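Local coordinates for glycosyl hydrolase BlGH5_18 (Bifidobacterium longum subsp. infantis, PDB 7LQX), which probably hydrolyses glycosidic bonds in N-glycan breakdown, as a family 5 (subfamily 18) glycoside hydrolase of a gut bacterium, at residues 127-132 and 174-179; 137-142 and 187-192. All blocks are in the same frame, centred on the assembly; numbering follows the deposited sequence.

Contact 1: 127-132 and 174-179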
# COMPACT_ATOMS: atom_id res chain seq x y z
N ASN A 127 4.58 10.91 -8.49
CA ASN A 127 5.90 10.62 -9.04
C ASN A 127 6.92 10.99 -7.98
O ASN A 127 7.12 12.17 -7.69
CB ASN A 127 6.10 11.40 -10.33
CG ASN A 127 7.37 11.02 -11.04
OD1 ASN A 127 8.43 10.92 -10.42
ND2 ASN A 127 7.28 10.82 -12.35
N MSE A 128 7.56 9.98 -7.39
CA MSE A 128 8.45 10.21 -6.26
C MSE A 128 9.73 10.91 -6.66
O MSE A 128 10.44 11.42 -5.80
CB MSE A 128 8.79 8.88 -5.56
CG MSE A 128 9.84 8.03 -6.25
SE MSE A 128 10.22 6.38 -5.34
CE MSE A 128 11.12 7.07 -3.75
N PHE A 129 10.02 10.93 -7.96
CA PHE A 129 11.23 11.59 -8.44
C PHE A 129 10.98 13.03 -8.85
O PHE A 129 11.91 13.84 -8.76
CB PHE A 129 11.79 10.83 -9.64
CG PHE A 129 11.98 9.37 -9.39
CD1 PHE A 129 12.89 8.92 -8.45
CD2 PHE A 129 11.22 8.43 -10.07
CE1 PHE A 129 13.06 7.59 -8.19
CE2 PHE A 129 11.39 7.07 -9.81
CZ PHE A 129 12.31 6.65 -8.88
N GLU A 130 9.77 13.37 -9.30
CA GLU A 130 9.49 14.64 -9.96
C GLU A 130 8.58 15.57 -9.18
O GLU A 130 8.67 16.79 -9.36
CB GLU A 130 8.82 14.39 -11.32
CG GLU A 130 9.61 13.53 -12.30
CD GLU A 130 10.45 14.34 -13.26
OE1 GLU A 130 10.27 15.58 -13.32
OE2 GLU A 130 11.32 13.75 -13.95
N ASP A 131 7.68 15.06 -8.35
CA ASP A 131 6.70 15.92 -7.71
C ASP A 131 7.34 16.63 -6.52
O ASP A 131 7.85 15.98 -5.61
CB ASP A 131 5.54 15.08 -7.18
CG ASP A 131 4.71 14.43 -8.27
OD1 ASP A 131 4.92 14.74 -9.46
OD2 ASP A 131 3.83 13.61 -7.92
N ALA A 132 7.25 17.97 -6.51
CA ALA A 132 7.92 18.73 -5.46
C ALA A 132 7.44 18.33 -4.08
O ALA A 132 8.24 18.23 -3.14
CB ALA A 132 7.72 20.23 -5.68
N ALA A 174 3.10 0.72 -13.33
CA ALA A 174 2.58 2.03 -12.94
C ALA A 174 3.79 2.92 -12.68
O ALA A 174 4.05 3.39 -11.57
CB ALA A 174 1.66 1.92 -11.72
N LYS A 175 4.55 3.18 -13.74
CA LYS A 175 5.86 3.77 -13.59
C LYS A 175 5.77 5.25 -13.23
O LYS A 175 4.74 5.92 -13.38
CB LYS A 175 6.68 3.60 -14.87
CG LYS A 175 6.23 4.49 -16.02
CD LYS A 175 7.10 4.31 -17.26
CE LYS A 175 6.92 2.96 -17.91
NZ LYS A 175 5.55 2.81 -18.50
N MSE A 176 6.90 5.76 -12.76
CA MSE A 176 7.10 7.15 -12.42
C MSE A 176 8.16 7.68 -13.39
O MSE A 176 9.36 7.66 -13.10
CB MSE A 176 7.55 7.25 -10.98
CG MSE A 176 6.49 6.72 -10.01
SE MSE A 176 7.24 6.61 -8.25
CE MSE A 176 5.67 6.00 -7.31
N ALA A 177 7.69 8.16 -14.54
CA ALA A 177 8.60 8.50 -15.62
C ALA A 177 9.47 9.69 -15.24
O ALA A 177 9.02 10.63 -14.59
CB ALA A 177 7.80 8.82 -16.89
N THR A 178 10.72 9.66 -15.68
CA THR A 178 11.66 10.70 -15.31
C THR A 178 12.79 10.74 -16.35
O THR A 178 12.63 10.24 -17.46
CB THR A 178 12.11 10.50 -13.85
OG1 THR A 178 12.93 11.60 -13.43
CG2 THR A 178 12.86 9.20 -13.67
N SER A 179 13.89 11.40 -15.99
CA SER A 179 14.99 11.61 -16.92
C SER A 179 16.27 11.63 -16.12
O SER A 179 16.27 11.89 -14.92
CB SER A 179 14.85 12.93 -17.68
OG SER A 179 14.97 14.03 -16.79
O HOH W 1 12.40 14.69 -16.11
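Asn-127 and Glu-130 supply the polar grip on 174-179. ND2 of Asn-127 donates to Ala-177 O at 2.8 Å, with the acceptor lying nearly in the amide plane; CG anti to the backbone N (chi1 -174°) carries the amide across Met-176 CB to that carbonyl. Its other end, OD1, accepts from Phe-129 N at 2.9 Å, which makes an Asx turn and fixes the flip of the amide. Thr-178 OG1 donates to Glu-130 OE2 (2.7 Å) on the anti side of the carboxylate, and a water links the same OE2 to OG of Ser-179, the N-cap residue of helix 180-191. Apolar contact centres on Met-176, which, like Met-128, is a selenomethionine in this crystal. Met-176 SE lies 3.6 Å from Met-128 CG and 5.2 Å from the Phe-129 ring centroid, an oblique Met-aromatic contact. Met-176 O lies at the edge of the Phe-129 ring, 3.6 Å from Phe-129 CD2, while Met-128 CG covers one face. Beyond the pair, Trp-186 meets the ring edge-to-face. Met-128 N, buried against the selenium, has no hydrogen-bond partner in the model. With both ends of its amide bonded, Asn-127 couples its own Asx turn to the backbone of the opposite loop.

Contact 2: 137-142 and 187-192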
# COMPACT_ATOMS: atom_id res chain seq x y z
N ALA A 137 8.64 15.66 1.02
CA ALA A 137 8.29 14.67 2.03
C ALA A 137 9.38 13.62 2.18
O ALA A 137 9.67 13.16 3.30
CB ALA A 137 6.96 14.00 1.67
N GLU A 138 9.99 13.22 1.07
CA GLU A 138 11.10 12.28 1.15
C GLU A 138 12.25 12.87 1.94
O GLU A 138 12.82 12.21 2.83
CB GLU A 138 11.57 11.93 -0.26
CG GLU A 138 10.57 11.12 -1.06
CD GLU A 138 10.79 11.26 -2.55
OE1 GLU A 138 9.84 10.98 -3.31
OE2 GLU A 138 11.89 11.66 -2.95
N LYS A 139 12.60 14.12 1.66
CA LYS A 139 13.69 14.76 2.39
C LYS A 139 13.36 14.86 3.87
O LYS A 139 14.23 14.66 4.72
CB LYS A 139 13.98 16.13 1.80
CG LYS A 139 14.63 16.09 0.43
CD LYS A 139 14.91 17.49 -0.10
CE LYS A 139 15.83 18.26 0.84
NZ LYS A 139 16.38 19.50 0.23
N THR A 140 12.11 15.19 4.20
CA THR A 140 11.71 15.27 5.60
C THR A 140 11.88 13.92 6.29
O THR A 140 12.39 13.86 7.42
CB THR A 140 10.27 15.77 5.70
OG1 THR A 140 10.17 17.04 5.04
CG2 THR A 140 9.87 15.93 7.14
N LEU A 141 11.46 12.83 5.64
CA LEU A 141 11.63 11.50 6.24
C LEU A 141 13.10 11.15 6.41
O LEU A 141 13.52 10.66 7.46
CB LEU A 141 10.90 10.44 5.42
CG LEU A 141 11.02 9.03 6.02
CD1 LEU A 141 10.45 8.99 7.44
CD2 LEU A 141 10.34 8.00 5.13
N VAL A 142 13.92 11.38 5.38
CA VAL A 142 15.35 11.11 5.52
C VAL A 142 15.92 11.89 6.70
O VAL A 142 16.66 11.34 7.52
CB VAL A 142 16.12 11.44 4.22
CG1 VAL A 142 17.62 11.23 4.43
CG2 VAL A 142 15.64 10.61 3.07
N LEU A 187 18.87 12.70 -6.70
CA LEU A 187 19.86 12.01 -5.89
C LEU A 187 20.65 12.99 -5.04
O LEU A 187 20.80 12.80 -3.83
CB LEU A 187 20.80 11.20 -6.77
CG LEU A 187 20.25 9.94 -7.42
CD1 LEU A 187 21.25 9.36 -8.42
CD2 LEU A 187 19.91 8.92 -6.35
N ALA A 188 21.17 14.05 -5.66
CA ALA A 188 21.99 14.99 -4.90
C ALA A 188 21.20 15.62 -3.77
O ALA A 188 21.72 15.79 -2.66
CB ALA A 188 22.54 16.07 -5.83
N ASP A 189 19.93 15.96 -4.03
CA ASP A 189 19.10 16.63 -3.04
C ASP A 189 18.88 15.76 -1.81
O ASP A 189 18.94 16.24 -0.68
CB ASP A 189 17.77 17.01 -3.70
CG ASP A 189 16.96 18.01 -2.91
OD1 ASP A 189 17.52 18.71 -2.04
OD2 ASP A 189 15.74 18.10 -3.17
N LEU A 190 18.61 14.47 -2.01
CA LEU A 190 18.36 13.58 -0.88
C LEU A 190 19.65 13.18 -0.17
O LEU A 190 19.68 13.09 1.06
CB LEU A 190 17.59 12.34 -1.34
CG LEU A 190 16.06 12.47 -1.37
CD1 LEU A 190 15.58 13.46 -2.41
CD2 LEU A 190 15.43 11.10 -1.60
N LEU A 191 20.73 12.95 -0.93
CA LEU A 191 22.00 12.58 -0.31
C LEU A 191 22.52 13.68 0.61
O LEU A 191 23.19 13.40 1.60
CB LEU A 191 23.04 12.26 -1.38
CG LEU A 191 22.74 11.00 -2.20
CD1 LEU A 191 23.64 10.97 -3.43
CD2 LEU A 191 22.90 9.72 -1.38
N ALA A 192 22.21 14.94 0.28
CA ALA A 192 22.71 16.08 1.03
C ALA A 192 22.13 16.16 2.44
O ALA A 192 22.64 16.93 3.26
CB ALA A 192 22.37 17.38 0.29
O HOH W 2 19.09 18.77 0.34
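Lys-139 reaches across to Asp-189 and Leu-190 along most of its length. Beyond CB, Lys-139 CG comes 4.0 Å from Leu-190 CD1 in one of that residue's two conformers. CD comes obliquely from above the Asp-189 carboxylate plane, 3.2 Å from Asp-189 OD2, where the chain bends (chi3 59°); CE then passes 3.4 Å from Asp-189 OD1. At the tip, NZ makes a salt bridge to Asp-189 OD1 at 2.7 Å, met on the syn side and 28° out of the carboxylate plane. The two helices, 132-149 and 180-191, are neighbours on the outside of the (beta/alpha)8 barrel of the GH5 family, separated in sequence by strand 155-159; here the axes of segments 137-142 and 187-191 come within 10.0 Å at 31°, running the same general way. NZ also donates to a water, which in turn donates to Asp-189 O at 2.7 Å. Exchanging Lys-139 for an alanine would probably leave Asp-189 OD1 without its charged mate and the carboxylate freer to turn. Deeper between the helices, the same Leu-190 conformer sets CD2 3.8 Å from Glu-138 OE2, an oxygen that accepts a hydrogen bond from Trp-186 NE1.

Overall arrangement
From the N terminus, residues 127-132 come first, in the loop after strand 113-114. Almost at once, on helix 132-149, residues 137-142 follow. The chain then passes through strand 155-159 of the barrel and a long loop, where 174-179 return to close contact 1; helix 180-191 begins straight after and brings 187-192 back to close contact 2. The two closures therefore cross, each spanning some 40 residues that include strand 155-159. Contact 1 joins the loops leading into the two helices, and contact 2 joins the helices themselves, with centres about 15 Å apart. They touch where Met-128 O lies 2.6 Å from Glu-138 OE1.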